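Local coordinates for envelope glycoprotein (Bourbon virus, PDB 5ZKX) that probably drives fusion of the viral envelope with the host membrane, as a trimeric class III fusion glycoprotein of the baculovirus gp64 family, here in its postfusion form, at residues Y51-C56 with C137-R142; G94-D99 with E124-N129; M322-A327 with S344-P349. One frame throughout, in Å; residues are numbered along the deposited sequence.

Contact 1. Residues Y51-C56 with C137-R142; sequences YWRSYC and CNLSWR
Tyr-51 and Trp-141, Trp-52 and Ser-140, Arg-53 and Leu-139, and Ser-54 and Asn-138 face each other across two neighbouring antiparallel strands of a sheet, 44-58 and 134-148. Four backbone hydrogen bonds join the hydrogen-bonded pairs: Trp-52 N to Ser-140 O (2.7 Å), Ser-140 N to Trp-52 O (3.0 Å), Ser-54 N to Asn-138 O (2.9 Å) and Asn-138 N to Ser-54 O (3.0 Å). Between them, CA-H groups of Tyr-51, Arg-53, Cys-137 and Leu-139 point at the same carbonyl oxygens.

Aromatic packing dominates the face that carries Tyr-51, Leu-139 and Trp-141. Tyr-51 CB sits over the centre of the six-membered ring of Trp-141, 3.6 Å from its centroid, in a CH-pi contact only 12° off the ring normal. Chi1 of 66° sets Tyr-51 CG beside the indole. The two side chains lie side by side, their planes inclined at 45°, and CD2 meets Trp-141 CH2 at 3.5 Å. On the other flank, Tyr-51 CD1 touches Leu-139 CD1 at 3.5 Å, while CE1 lies over one face of the Arg-53 guanidinium, toward its rim.

The face of Trp-52, Ser-54, Asn-138 and Ser-140 is more polar. A water donates to Ser-54 O. Ser-54 OG bonds Asn-70, Asn-138 ND2 bonds Asn-128 and Ser-140 OG bonds Glu-96, while the Trp-52 ring meets Tyr-440 of the second subunit edge-to-face. Disulfides within the same chain tie Cys-56 to Cys-68 on strand 67-74 and Cys-137 to Cys-108 in a loop.

The chemistry is thus two-sided: largely aromatic and aliphatic packing bordered by the Arg-53 guanidinium, and opposite it buried hydroxyls, an amide and an indole N-H (Trp-52 NE1 to Arg-126 O) whose partners lie on adjoining segments.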
ATOM      1  N   TYR A  51      25.410  30.382   4.040  1.00 28.42           N
ATOM      2  CA  TYR A  51      26.300  31.099   3.144  1.00 26.18           C
ATOM      3  C   TYR A  51      27.596  30.324   2.965  1.00 24.18           C
ATOM      4  O   TYR A  51      28.116  29.720   3.908  1.00 26.02           O
ATOM      5  CB  TYR A  51      26.583  32.530   3.644  1.00 27.02           C
ATOM      6  CG  TYR A  51      27.354  32.651   4.946  1.00 24.54           C
ATOM      7  CD1 TYR A  51      28.742  32.618   4.960  1.00 23.55           C
ATOM      8  CD2 TYR A  51      26.694  32.842   6.153  1.00 27.94           C
ATOM      9  CE1 TYR A  51      29.449  32.744   6.138  1.00 23.93           C
ATOM     10  CE2 TYR A  51      27.395  32.971   7.339  1.00 26.52           C
ATOM     11  CZ  TYR A  51      28.774  32.922   7.323  1.00 27.37           C
ATOM     12  OH  TYR A  51      29.483  33.046   8.496  1.00 25.70           O
ATOM     13  N   TRP A  52      28.096  30.336   1.736  1.00 20.15           N
ATOM     14  CA  TRP A  52      29.412  29.805   1.421  1.00 22.40           C
ATOM     15  C   TRP A  52      30.420  30.946   1.441  1.00 26.52           C
ATOM     16  O   TRP A  52      30.219  31.968   0.776  1.00 24.00           O
ATOM     17  CB  TRP A  52      29.394  29.127   0.052  1.00 20.89           C
ATOM     18  CG  TRP A  52      30.745  28.925  -0.537  1.00 23.56           C
ATOM     19  CD1 TRP A  52      31.363  29.718  -1.462  1.00 20.66           C
ATOM     20  CD2 TRP A  52      31.654  27.857  -0.249  1.00 22.67           C
ATOM     21  NE1 TRP A  52      32.602  29.208  -1.764  1.00 21.51           N
ATOM     22  CE2 TRP A  52      32.803  28.065  -1.032  1.00 21.15           C
ATOM     23  CE3 TRP A  52      31.608  26.748   0.601  1.00 24.29           C
ATOM     24  CZ2 TRP A  52      33.896  27.204  -0.995  1.00 20.46           C
ATOM     25  CZ3 TRP A  52      32.693  25.894   0.637  1.00 21.90           C
ATOM     26  CH2 TRP A  52      33.821  26.127  -0.156  1.00 21.85           C
ATOM     27  N   ARG A  53      31.491  30.781   2.213  1.00 27.75           N
ATOM     28  CA  ARG A  53      32.523  31.801   2.341  1.00 27.96           C
ATOM     29  C   ARG A  53      33.866  31.219   1.932  1.00 26.20           C
ATOM     30  O   ARG A  53      34.230  30.126   2.372  1.00 26.79           O
ATOM     31  CB  ARG A  53      32.595  32.343   3.771  1.00 32.38           C
ATOM     32  CG  ARG A  53      33.799  33.240   4.033  1.00 30.65           C
ATOM     33  CD  ARG A  53      34.187  33.218   5.499  1.00 31.75           C
ATOM     34  NE  ARG A  53      33.293  34.036   6.312  1.00 29.66           N
ATOM     35  CZ  ARG A  53      33.091  33.853   7.613  1.00 36.23           C
ATOM     36  NH1 ARG A  53      33.717  32.874   8.255  1.00 32.58           N
ATOM     37  NH2 ARG A  53      32.261  34.651   8.274  1.00 33.66           N
ATOM     38  N   SER A  54      34.599  31.951   1.092  1.00 28.76           N
ATOM     39  CA  SER A  54      35.943  31.561   0.671  1.00 27.93           C
ATOM     40  C   SER A  54      36.868  32.759   0.858  1.00 26.86           C
ATOM     41  O   SER A  54      36.885  33.675   0.030  1.00 33.81           O
ATOM     42  CB  SER A  54      35.959  31.074  -0.774  1.00 29.32           C
ATOM     43  OG  SER A  54      37.181  30.413  -1.059  1.00 27.34           O
ATOM     44  N   TYR A  55      37.635  32.744   1.942  1.00 26.60           N
ATOM     45  CA  TYR A  55      38.582  33.800   2.277  1.00 26.65           C
ATOM     46  C   TYR A  55      39.985  33.272   2.007  1.00 29.53           C
ATOM     47  O   TYR A  55      40.502  32.448   2.770  1.00 33.48           O
ATOM     48  CB  TYR A  55      38.419  34.222   3.733  1.00 28.10           C
ATOM     49  CG  TYR A  55      39.162  35.480   4.114  1.00 29.22           C
ATOM     50  CD1 TYR A  55      38.773  36.717   3.616  1.00 33.23           C
ATOM     51  CD2 TYR A  55      40.239  35.435   4.990  1.00 27.78           C
ATOM     52  CE1 TYR A  55      39.438  37.871   3.969  1.00 31.78           C
ATOM     53  CE2 TYR A  55      40.914  36.586   5.348  1.00 33.10           C
ATOM     54  CZ  TYR A  55      40.507  37.802   4.834  1.00 34.30           C
ATOM     55  OH  TYR A  55      41.170  38.955   5.185  1.00 40.39           O
ATOM     56  N   CYS A  56      40.599  33.742   0.927  1.00 27.64           N
ATOM     57  CA  CYS A  56      41.908  33.272   0.511  1.00 28.41           C
ATOM     58  C   CYS A  56      42.947  34.379   0.636  1.00 32.51           C
ATOM     59  O   CYS A  56      42.626  35.570   0.621  1.00 29.70           O
ATOM     60  CB  CYS A  56      41.863  32.756  -0.929  1.00 26.71           C
ATOM     61  SG  CYS A  56      40.590  31.510  -1.232  1.00 26.72           S
ATOM     62  N   CYS A 137      38.019  37.583  -1.319  1.00 34.13           N
ATOM     63  CA  CYS A 137      36.793  37.180  -0.645  1.00 32.22           C
ATOM     64  C   CYS A 137      35.750  36.766  -1.668  1.00 31.58           C
ATOM     65  O   CYS A 137      35.544  37.454  -2.674  1.00 28.67           O
ATOM     66  CB  CYS A 137      36.241  38.302   0.240  1.00 30.05           C
ATOM     67  SG  CYS A 137      34.705  37.868   1.117  1.00 35.97           S
ATOM     68  N   ASN A 138      35.108  35.632  -1.408  1.00 31.95           N
ATOM     69  CA  ASN A 138      33.929  35.188  -2.134  1.00 27.29           C
ATOM     70  C   ASN A 138      32.863  34.802  -1.120  1.00 25.35           C
ATOM     71  O   ASN A 138      33.152  34.114  -0.136  1.00 22.33           O
ATOM     72  CB  ASN A 138      34.232  33.998  -3.052  1.00 26.92           C
ATOM     73  CG  ASN A 138      34.948  34.405  -4.320  1.00 26.24           C
ATOM     74  OD1 ASN A 138      34.331  34.892  -5.269  1.00 29.14           O
ATOM     75  ND2 ASN A 138      36.259  34.204  -4.346  1.00 27.66           N
ATOM     76  N   LEU A 139      31.633  35.242  -1.371  1.00 31.00           N
ATOM     77  CA  LEU A 139      30.517  35.000  -0.462  1.00 30.84           C
ATOM     78  C   LEU A 139      29.255  34.782  -1.284  1.00 28.61           C
ATOM     79  O   LEU A 139      28.890  35.636  -2.095  1.00 27.26           O
ATOM     80  CB  LEU A 139      30.340  36.174   0.505  1.00 28.67           C
ATOM     81  CG  LEU A 139      29.413  35.997   1.704  1.00 34.07           C
ATOM     82  CD1 LEU A 139      29.973  34.963   2.663  1.00 34.67           C
ATOM     83  CD2 LEU A 139      29.198  37.326   2.412  1.00 34.62           C
ATOM     84  N   SER A 140      28.596  33.638  -1.076  1.00 22.00           N
ATOM     85  CA  SER A 140      27.372  33.280  -1.783  1.00 21.00           C
ATOM     86  C   SER A 140      26.347  32.749  -0.792  1.00 21.76           C
ATOM     87  O   SER A 140      26.681  31.957   0.092  1.00 24.24           O
ATOM     88  CB  SER A 140      27.646  32.231  -2.861  1.00 21.03           C
ATOM     89  OG  SER A 140      26.613  32.210  -3.829  1.00 27.14           O
ATOM     90  N   TRP A 141      25.096  33.175  -0.950  1.00 26.64           N
ATOM     91  CA  TRP A 141      24.039  32.878   0.008  1.00 26.63           C
ATOM     92  C   TRP A 141      22.989  31.954  -0.595  1.00 23.22           C
ATOM     93  O   TRP A 141      22.797  31.905  -1.814  1.00 22.26           O
ATOM     94  CB  TRP A 141      23.357  34.162   0.492  1.00 24.94           C
ATOM     95  CG  TRP A 141      24.216  35.003   1.371  1.00 26.48           C
ATOM     96  CD1 TRP A 141      25.188  35.874   0.977  1.00 24.75           C
ATOM     97  CD2 TRP A 141      24.185  35.057   2.803  1.00 24.71           C
ATOM     98  NE1 TRP A 141      25.766  36.466   2.073  1.00 25.61           N
ATOM     99  CE2 TRP A 141      25.168  35.981   3.206  1.00 24.30           C
ATOM    100  CE3 TRP A 141      23.423  34.411   3.781  1.00 24.89           C
ATOM    101  CZ2 TRP A 141      25.408  36.276   4.546  1.00 25.14           C
ATOM    102  CZ3 TRP A 141      23.663  34.706   5.112  1.00 24.92           C
ATOM    103  CH2 TRP A 141      24.646  35.630   5.481  1.00 25.83           C
ATOM    104  N   ARG A 142      22.313  31.217   0.283  1.00 24.01           N
ATOM    105  CA  ARG A 142      21.170  30.395  -0.083  1.00 21.81           C
ATOM    106  C   ARG A 142      20.079  30.600   0.957  1.00 22.56           C
ATOM    107  O   ARG A 142      20.361  30.843   2.133  1.00 25.17           O
ATOM    108  CB  ARG A 142      21.540  28.906  -0.186  1.00 20.40           C
ATOM    109  CG  ARG A 142      21.670  28.193   1.157  1.00 19.98           C
ATOM    110  CD  ARG A 142      22.267  26.803   1.002  1.00 19.34           C
ATOM    111  NE  ARG A 142      21.579  26.011  -0.015  1.00 22.44           N
ATOM    112  CZ  ARG A 142      20.749  25.009   0.254  1.00 20.20           C
ATOM    113  NH1 ARG A 142      20.500  24.668   1.511  1.00 20.30           N
ATOM    114  NH2 ARG A 142      20.168  24.346  -0.734  1.00 23.29           N
TER
HETATM  115  O   HOH W   1      37.872  33.344  -2.682  1.00 27.59           O

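Contact 2. Residues G94-D99 with E124-N129; sequences GPEVQD and EKRSNN
Gln-98 lies across the guanidinium of Arg-126: its CB sits over one face, 3.4 Å from Arg-126 NE, and its CG follows at 3.6 Å from the same nitrogen. The two side chains cross at about a right angle, yet the Gln-98 amide is stacked with its plane only 28° from the guanidinium.

Acceptors occupy the guanidinium edge. Arg-126 NH1 gives a salt-bridge hydrogen bond of 2.7 Å to Glu-96 OE2, which uses its anti lone pair; NH2 adds a weak one of 3.1 Å to that oxygen. The Glu-96 chain bends at chi2 (93°), turning CD toward the arginine. Val-97 O receives NH2 from above its carbonyl plane, at a distance short enough for caution, and NE only weakly.

Strand 97-98 borders strand 134-148, Val-97 sharing backbone hydrogen bonds with Leu-139, whereas the weakly bonded strand 126-127 pairs in parallel with 442-443 near the end of the modelled chain; Arg-126 therefore links this short parallel pair to the strand lying beside 134-148. Glu-124 OE2 joins the network through a weak, 3.5 Å bond from Arg-126 NH1, so that the cation probably eases repulsion between two carboxylates.

Farther along, Asn-128 ND2 donates weakly to Asp-99 OD2 at 3.4 Å, amide and carboxylate planes 78° apart; Asp-99 OD2 also bonds His-131, and Asn-128 ND2 also bonds Asn-130.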
ATOM      1  N   GLY A  94      22.466  38.012   3.293  1.00 31.66           N
ATOM      2  CA  GLY A  94      23.500  39.002   3.130  1.00 30.08           C
ATOM      3  C   GLY A  94      23.838  39.212   1.669  1.00 30.01           C
ATOM      4  O   GLY A  94      23.116  38.768   0.771  1.00 29.48           O
ATOM      5  N   PRO A  95      24.951  39.889   1.400  1.00 22.70           N
ATOM      6  CA  PRO A  95      25.298  40.245   0.022  1.00 24.35           C
ATOM      7  C   PRO A  95      26.076  39.165  -0.713  1.00 23.25           C
ATOM      8  O   PRO A  95      26.793  38.351  -0.127  1.00 22.02           O
ATOM      9  CB  PRO A  95      26.165  41.496   0.214  1.00 19.44           C
ATOM     10  CG  PRO A  95      26.873  41.227   1.501  1.00 20.65           C
ATOM     11  CD  PRO A  95      25.895  40.469   2.371  1.00 22.23           C
ATOM     12  N   GLU A  96      25.927  39.178  -2.034  1.00 31.18           N
ATOM     13  CA  GLU A  96      26.689  38.302  -2.919  1.00 36.94           C
ATOM     14  C   GLU A  96      28.025  38.971  -3.219  1.00 36.61           C
ATOM     15  O   GLU A  96      28.078  39.992  -3.914  1.00 36.24           O
ATOM     16  CB  GLU A  96      25.912  38.019  -4.203  1.00 33.75           C
ATOM     17  CG  GLU A  96      26.545  36.965  -5.095  1.00 33.03           C
ATOM     18  CD  GLU A  96      26.005  35.574  -4.829  1.00 38.69           C
ATOM     19  OE1 GLU A  96      24.876  35.466  -4.307  1.00 40.46           O
ATOM     20  OE2 GLU A  96      26.706  34.588  -5.141  1.00 39.43           O
ATOM     21  N   VAL A  97      29.104  38.399  -2.695  1.00 40.01           N
ATOM     22  CA  VAL A  97      30.445  38.950  -2.832  1.00 36.92           C
ATOM     23  C   VAL A  97      31.233  38.071  -3.789  1.00 38.15           C
ATOM     24  O   VAL A  97      31.335  36.856  -3.583  1.00 38.02           O
ATOM     25  CB  VAL A  97      31.158  39.040  -1.475  1.00 41.74           C
ATOM     26  CG1 VAL A  97      32.595  39.457  -1.686  1.00 44.13           C
ATOM     27  CG2 VAL A  97      30.424  39.995  -0.545  1.00 39.59           C
ATOM     28  N   GLN A  98      31.799  38.682  -4.826  1.00 28.98           N
ATOM     29  CA  GLN A  98      32.571  37.944  -5.815  1.00 29.34           C
ATOM     30  C   GLN A  98      33.819  38.725  -6.188  1.00 31.96           C
ATOM     31  O   GLN A  98      33.728  39.887  -6.597  1.00 31.72           O
ATOM     32  CB  GLN A  98      31.742  37.662  -7.067  1.00 27.30           C
ATOM     33  CG  GLN A  98      32.546  37.013  -8.171  1.00 30.62           C
ATOM     34  CD  GLN A  98      31.708  36.662  -9.374  1.00 25.18           C
ATOM     35  OE1 GLN A  98      30.584  37.141  -9.522  1.00 37.12           O
ATOM     36  NE2 GLN A  98      32.250  35.822 -10.246  1.00 19.16           N
ATOM     37  N   ASP A  99      34.978  38.077  -6.055  1.00 35.61           N
ATOM     38  CA  ASP A  99      36.263  38.657  -6.446  1.00 36.44           C
ATOM     39  C   ASP A  99      36.525  39.976  -5.725  1.00 39.07           C
ATOM     40  O   ASP A  99      37.015  40.941  -6.314  1.00 40.25           O
ATOM     41  CB  ASP A  99      36.350  38.844  -7.963  1.00 34.09           C
ATOM     42  CG  ASP A  99      37.782  38.897  -8.458  1.00 37.47           C
ATOM     43  OD1 ASP A  99      37.991  38.859  -9.688  1.00 40.39           O
ATOM     44  OD2 ASP A  99      38.701  38.970  -7.616  1.00 40.01           O
ATOM     45  N   GLU A 124      26.428  29.791  -4.943  1.00 30.25           N
ATOM     46  CA  GLU A 124      27.436  29.310  -5.876  1.00 29.69           C
ATOM     47  C   GLU A 124      28.738  29.083  -5.123  1.00 32.26           C
ATOM     48  O   GLU A 124      29.180  29.948  -4.360  1.00 30.78           O
ATOM     49  CB  GLU A 124      27.653  30.291  -7.027  1.00 36.68           C
ATOM     50  CG  GLU A 124      28.615  29.767  -8.087  1.00 38.55           C
ATOM     51  CD  GLU A 124      28.677  30.654  -9.312  1.00 43.24           C
ATOM     52  OE1 GLU A 124      28.589  30.122 -10.440  1.00 49.55           O
ATOM     53  OE2 GLU A 124      28.815  31.883  -9.151  1.00 48.32           O
ATOM     54  N   LYS A 125      29.342  27.914  -5.335  1.00 26.25           N
ATOM     55  CA  LYS A 125      30.570  27.530  -4.642  1.00 24.76           C
ATOM     56  C   LYS A 125      31.764  28.010  -5.464  1.00 26.92           C
ATOM     57  O   LYS A 125      32.400  27.254  -6.200  1.00 28.34           O
ATOM     58  CB  LYS A 125      30.599  26.023  -4.422  1.00 24.75           C
ATOM     59  CG  LYS A 125      31.791  25.515  -3.636  1.00 24.93           C
ATOM     60  CD  LYS A 125      31.994  24.037  -3.889  1.00 20.58           C
ATOM     61  CE  LYS A 125      33.126  23.483  -3.052  1.00 21.52           C
ATOM     62  NZ  LYS A 125      33.353  22.039  -3.349  1.00 25.85           N
ATOM     63  N   ARG A 126      32.074  29.299  -5.327  1.00 25.14           N
ATOM     64  CA  ARG A 126      33.116  29.941  -6.115  1.00 24.25           C
ATOM     65  C   ARG A 126      34.247  30.426  -5.219  1.00 21.81           C
ATOM     66  O   ARG A 126      34.017  30.870  -4.092  1.00 21.51           O
ATOM     67  CB  ARG A 126      32.562  31.113  -6.926  1.00 20.48           C
ATOM     68  CG  ARG A 126      31.934  32.186  -6.083  1.00 27.25           C
ATOM     69  CD  ARG A 126      31.780  33.484  -6.846  1.00 25.10           C
ATOM     70  NE  ARG A 126      31.245  34.521  -5.972  1.00 27.70           N
ATOM     71  CZ  ARG A 126      29.948  34.741  -5.784  1.00 26.44           C
ATOM     72  NH1 ARG A 126      29.045  34.002  -6.416  1.00 24.36           N
ATOM     73  NH2 ARG A 126      29.556  35.705  -4.964  1.00 28.97           N
ATOM     74  N   SER A 127      35.472  30.333  -5.734  1.00 23.35           N
ATOM     75  CA  SER A 127      36.667  30.721  -5.001  1.00 21.95           C
ATOM     76  C   SER A 127      37.744  31.121  -5.996  1.00 21.98           C
ATOM     77  O   SER A 127      37.758  30.650  -7.137  1.00 26.87           O
ATOM     78  CB  SER A 127      37.167  29.584  -4.102  1.00 20.26           C
ATOM     79  OG  SER A 127      38.466  29.851  -3.603  1.00 20.37           O
ATOM     80  N   ASN A 128      38.640  32.002  -5.557  1.00 27.28           N
ATOM     81  CA  ASN A 128      39.789  32.389  -6.362  1.00 25.61           C
ATOM     82  C   ASN A 128      40.817  33.055  -5.460  1.00 29.34           C
ATOM     83  O   ASN A 128      40.458  33.768  -4.520  1.00 28.03           O
ATOM     84  CB  ASN A 128      39.390  33.322  -7.513  1.00 25.34           C
ATOM     85  CG  ASN A 128      38.926  34.677  -7.036  1.00 30.99           C
ATOM     86  OD1 ASN A 128      37.851  34.811  -6.452  1.00 39.92           O
ATOM     87  ND2 ASN A 128      39.731  35.698  -7.292  1.00 36.85           N
ATOM     88  N   ASN A 129      42.092  32.803  -5.747  1.00 31.75           N
ATOM     89  CA  ASN A 129      43.204  33.293  -4.933  1.00 30.72           C
ATOM     90  C   ASN A 129      44.305  33.851  -5.833  1.00 32.95           C
ATOM     91  O   ASN A 129      45.485  33.523  -5.696  1.00 29.24           O
ATOM     92  CB  ASN A 129      43.730  32.177  -4.033  1.00 26.46           C
ATOM     93  CG  ASN A 129      44.626  32.690  -2.932  1.00 26.88           C
ATOM     94  OD1 ASN A 129      44.463  33.811  -2.455  1.00 28.68           O
ATOM     95  ND2 ASN A 129      45.580  31.869  -2.519  1.00 31.42           N
TER

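Contact 3. Residues M322-A327 with S344-P349; sequences MVSSLA and SKFISP
Pro-349 O is gripped by two donors, the hydroxyl of Ser-324, in a weak bond of 3.1 Å from OG, and the ammonium of Lys-328. Here the C-terminal end of the long helix 284-329, the central helix of the postfusion trimer, meets a strand that crosses it. Strand 342-346 pairs with 352-356 as a hairpin. The axes of 322-327 and 344-346 are 9.7 Å from each other at closest approach, with directions 101° apart.

Phe-346 fills the middle of the contact. Its CG, anti to the carbonyl carbon (chi1 -79°), starts the ring toward the helix, where CE1 comes to 3.3 Å from Ser-324 OG, approached obliquely. Ser-324 O lies near the tip of the ring, 3.6 Å from CZ. At the edge, near the ring plane, Ala-327 CB touches Phe-346 CE2 at 4.0 Å. Lys-328 makes a cation-pi contact with Phe-346 and also bonds Ser-324 O, tying the helix carbonyl, the aromatic ring and the turn to one charge.

Other sides of the helix face neighbouring subunits: Leu-326 packs on Leu-326 of the third subunit, and Met-322 on Met-322 of the second. At the start of the strand segment, Ser-344 OG comes within 3.4 Å of Ala-327 O, at an angle too poor for a hydrogen bond, and within 4.2 Å of Ala-327 CB.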
ATOM      1  N   MET A 322     -46.096 -29.943   0.448  1.00 31.66           N
ATOM      2  CA  MET A 322     -46.996 -29.695   1.571  1.00 33.92           C
ATOM      3  C   MET A 322     -48.278 -29.019   1.112  1.00 37.72           C
ATOM      4  O   MET A 322     -49.369 -29.347   1.595  1.00 39.52           O
ATOM      5  CB  MET A 322     -46.304 -28.834   2.627  1.00 34.32           C
ATOM      6  CG  MET A 322     -45.195 -29.524   3.385  1.00 33.30           C
ATOM      7  SD  MET A 322     -44.311 -28.354   4.434  1.00 42.60           S
ATOM      8  CE  MET A 322     -45.654 -27.725   5.435  1.00 29.40           C
ATOM      9  N   VAL A 323     -48.167 -28.061   0.193  1.00 31.83           N
ATOM     10  CA  VAL A 323     -49.356 -27.392  -0.318  1.00 31.59           C
ATOM     11  C   VAL A 323     -50.166 -28.346  -1.186  1.00 33.79           C
ATOM     12  O   VAL A 323     -51.401 -28.358  -1.133  1.00 38.71           O
ATOM     13  CB  VAL A 323     -48.960 -26.110  -1.075  1.00 29.41           C
ATOM     14  CG1 VAL A 323     -50.014 -25.739  -2.099  1.00 30.05           C
ATOM     15  CG2 VAL A 323     -48.749 -24.969  -0.097  1.00 26.35           C
ATOM     16  N   SER A 324     -49.487 -29.175  -1.981  1.00 26.10           N
ATOM     17  CA  SER A 324     -50.193 -30.158  -2.795  1.00 24.55           C
ATOM     18  C   SER A 324     -51.021 -31.098  -1.930  1.00 24.96           C
ATOM     19  O   SER A 324     -52.088 -31.557  -2.352  1.00 24.27           O
ATOM     20  CB  SER A 324     -49.197 -30.946  -3.642  1.00 19.58           C
ATOM     21  OG  SER A 324     -49.865 -31.847  -4.505  1.00 30.01           O
ATOM     22  N   SER A 325     -50.556 -31.380  -0.714  1.00 29.17           N
ATOM     23  CA  SER A 325     -51.320 -32.210   0.208  1.00 28.78           C
ATOM     24  C   SER A 325     -52.466 -31.430   0.844  1.00 27.47           C
ATOM     25  O   SER A 325     -53.602 -31.910   0.893  1.00 31.59           O
ATOM     26  CB  SER A 325     -50.394 -32.772   1.283  1.00 28.22           C
ATOM     27  OG  SER A 325     -51.103 -33.609   2.173  1.00 39.70           O
ATOM     28  N   LEU A 326     -52.190 -30.218   1.329  1.00 30.73           N
ATOM     29  CA  LEU A 326     -53.212 -29.465   2.048  1.00 29.78           C
ATOM     30  C   LEU A 326     -54.257 -28.881   1.107  1.00 32.78           C
ATOM     31  O   LEU A 326     -55.431 -28.772   1.481  1.00 30.49           O
ATOM     32  CB  LEU A 326     -52.564 -28.354   2.874  1.00 24.81           C
ATOM     33  CG  LEU A 326     -53.514 -27.433   3.637  1.00 28.76           C
ATOM     34  CD1 LEU A 326     -54.417 -28.230   4.563  1.00 29.80           C
ATOM     35  CD2 LEU A 326     -52.733 -26.390   4.418  1.00 33.56           C
ATOM     36  N   ALA A 327     -53.862 -28.503  -0.112  1.00 33.89           N
ATOM     37  CA  ALA A 327     -54.815 -27.920  -1.049  1.00 30.64           C
ATOM     38  C   ALA A 327     -55.860 -28.923  -1.514  1.00 31.41           C
ATOM     39  O   ALA A 327     -56.913 -28.513  -2.016  1.00 32.81           O
ATOM     40  CB  ALA A 327     -54.087 -27.338  -2.258  1.00 30.73           C
ATOM     41  N   SER A 344     -59.211 -25.162  -6.445  1.00 37.56           N
ATOM     42  CA  SER A 344     -58.365 -26.194  -7.022  1.00 40.06           C
ATOM     43  C   SER A 344     -59.065 -27.547  -6.980  1.00 39.78           C
ATOM     44  O   SER A 344     -59.918 -27.798  -6.125  1.00 33.55           O
ATOM     45  CB  SER A 344     -57.028 -26.290  -6.281  1.00 36.85           C
ATOM     46  OG  SER A 344     -57.174 -26.987  -5.056  1.00 33.09           O
ATOM     47  N   LYS A 345     -58.690 -28.417  -7.919  1.00 39.08           N
ATOM     48  CA  LYS A 345     -59.203 -29.785  -7.970  1.00 33.29           C
ATOM     49  C   LYS A 345     -58.133 -30.649  -8.621  1.00 36.01           C
ATOM     50  O   LYS A 345     -57.817 -30.461  -9.799  1.00 40.21           O
ATOM     51  CB  LYS A 345     -60.519 -29.859  -8.744  1.00 36.66           C
ATOM     52  CG  LYS A 345     -61.194 -31.227  -8.706  1.00 35.71           C
ATOM     53  CD  LYS A 345     -62.694 -31.118  -8.957  1.00 38.05           C
ATOM     54  CE  LYS A 345     -63.363 -32.486  -8.948  1.00 42.54           C
ATOM     55  NZ  LYS A 345     -63.066 -33.253  -7.706  1.00 36.75           N
ATOM     56  N   PHE A 346     -57.581 -31.590  -7.859  1.00 33.94           N
ATOM     57  CA  PHE A 346     -56.467 -32.398  -8.334  1.00 35.22           C
ATOM     58  C   PHE A 346     -56.961 -33.556  -9.193  1.00 39.88           C
ATOM     59  O   PHE A 346     -57.872 -34.290  -8.800  1.00 39.17           O
ATOM     60  CB  PHE A 346     -55.649 -32.924  -7.156  1.00 32.63           C
ATOM     61  CG  PHE A 346     -54.713 -31.909  -6.571  1.00 34.60           C
ATOM     62  CD1 PHE A 346     -53.352 -31.982  -6.816  1.00 34.01           C
ATOM     63  CD2 PHE A 346     -55.196 -30.878  -5.775  1.00 29.11           C
ATOM     64  CE1 PHE A 346     -52.488 -31.050  -6.278  1.00 31.19           C
ATOM     65  CE2 PHE A 346     -54.337 -29.941  -5.233  1.00 28.18           C
ATOM     66  CZ  PHE A 346     -52.981 -30.027  -5.485  1.00 33.05           C
ATOM     67  N   ILE A 347     -56.359 -33.708 -10.372  1.00 51.34           N
ATOM     68  CA  ILE A 347     -56.641 -34.835 -11.254  1.00 44.49           C
ATOM     69  C   ILE A 347     -55.586 -35.907 -11.034  1.00 46.97           C
ATOM     70  O   ILE A 347     -55.539 -36.915 -11.749  1.00 50.79           O
ATOM     71  CB  ILE A 347     -56.681 -34.397 -12.724  1.00 46.26           C
ATOM     72  CG1 ILE A 347     -55.278 -34.026 -13.205  1.00 43.16           C
ATOM     73  CG2 ILE A 347     -57.654 -33.248 -12.904  1.00 45.90           C
ATOM     74  CD1 ILE A 347     -55.145 -33.990 -14.713  1.00 45.62           C
ATOM     75  N   SER A 348     -54.740 -35.695 -10.035  1.00 50.38           N
ATOM     76  CA  SER A 348     -53.603 -36.554  -9.752  1.00 49.04           C
ATOM     77  C   SER A 348     -52.967 -36.071  -8.456  1.00 48.54           C
ATOM     78  O   SER A 348     -53.171 -34.916  -8.064  1.00 52.07           O
ATOM     79  CB  SER A 348     -52.581 -36.534 -10.904  1.00 52.36           C
ATOM     80  OG  SER A 348     -51.314 -37.016 -10.502  1.00 60.90           O
ATOM     81  N   PRO A 349     -52.223 -36.935  -7.762  1.00 42.90           N
ATOM     82  CA  PRO A 349     -51.525 -36.485  -6.545  1.00 43.03           C
ATOM     83  C   PRO A 349     -50.557 -35.336  -6.789  1.00 40.26           C
ATOM     84  O   PRO A 349     -50.142 -34.685  -5.822  1.00 37.44           O
ATOM     85  CB  PRO A 349     -50.787 -37.747  -6.068  1.00 44.40           C
ATOM     86  CG  PRO A 349     -50.844 -38.707  -7.238  1.00 43.00           C
ATOM     87  CD  PRO A 349     -52.107 -38.390  -7.952  1.00 40.43           C
TER

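From the N terminus, contact 1 opens at 51-56 and closes at 137-142, 81 residues on. Contact 2 is nested inside that loop: 94-99 and 124-129 close a shorter one, of 24 intervening residues, before the chain enters 134-148. The two centres lie 5 Å apart, and the pair ties strands 97-98 and 126-127 to the sheet that holds 44-58 and 134-148. Contact 3 follows in series, a short loop through helix 333-338 that ties the end of the long helix to the hairpin 342-356. It lies at the opposite end of the elongated chain, its centre about 107 Å from that of contact 1 and about 108 Å from that of contact 2.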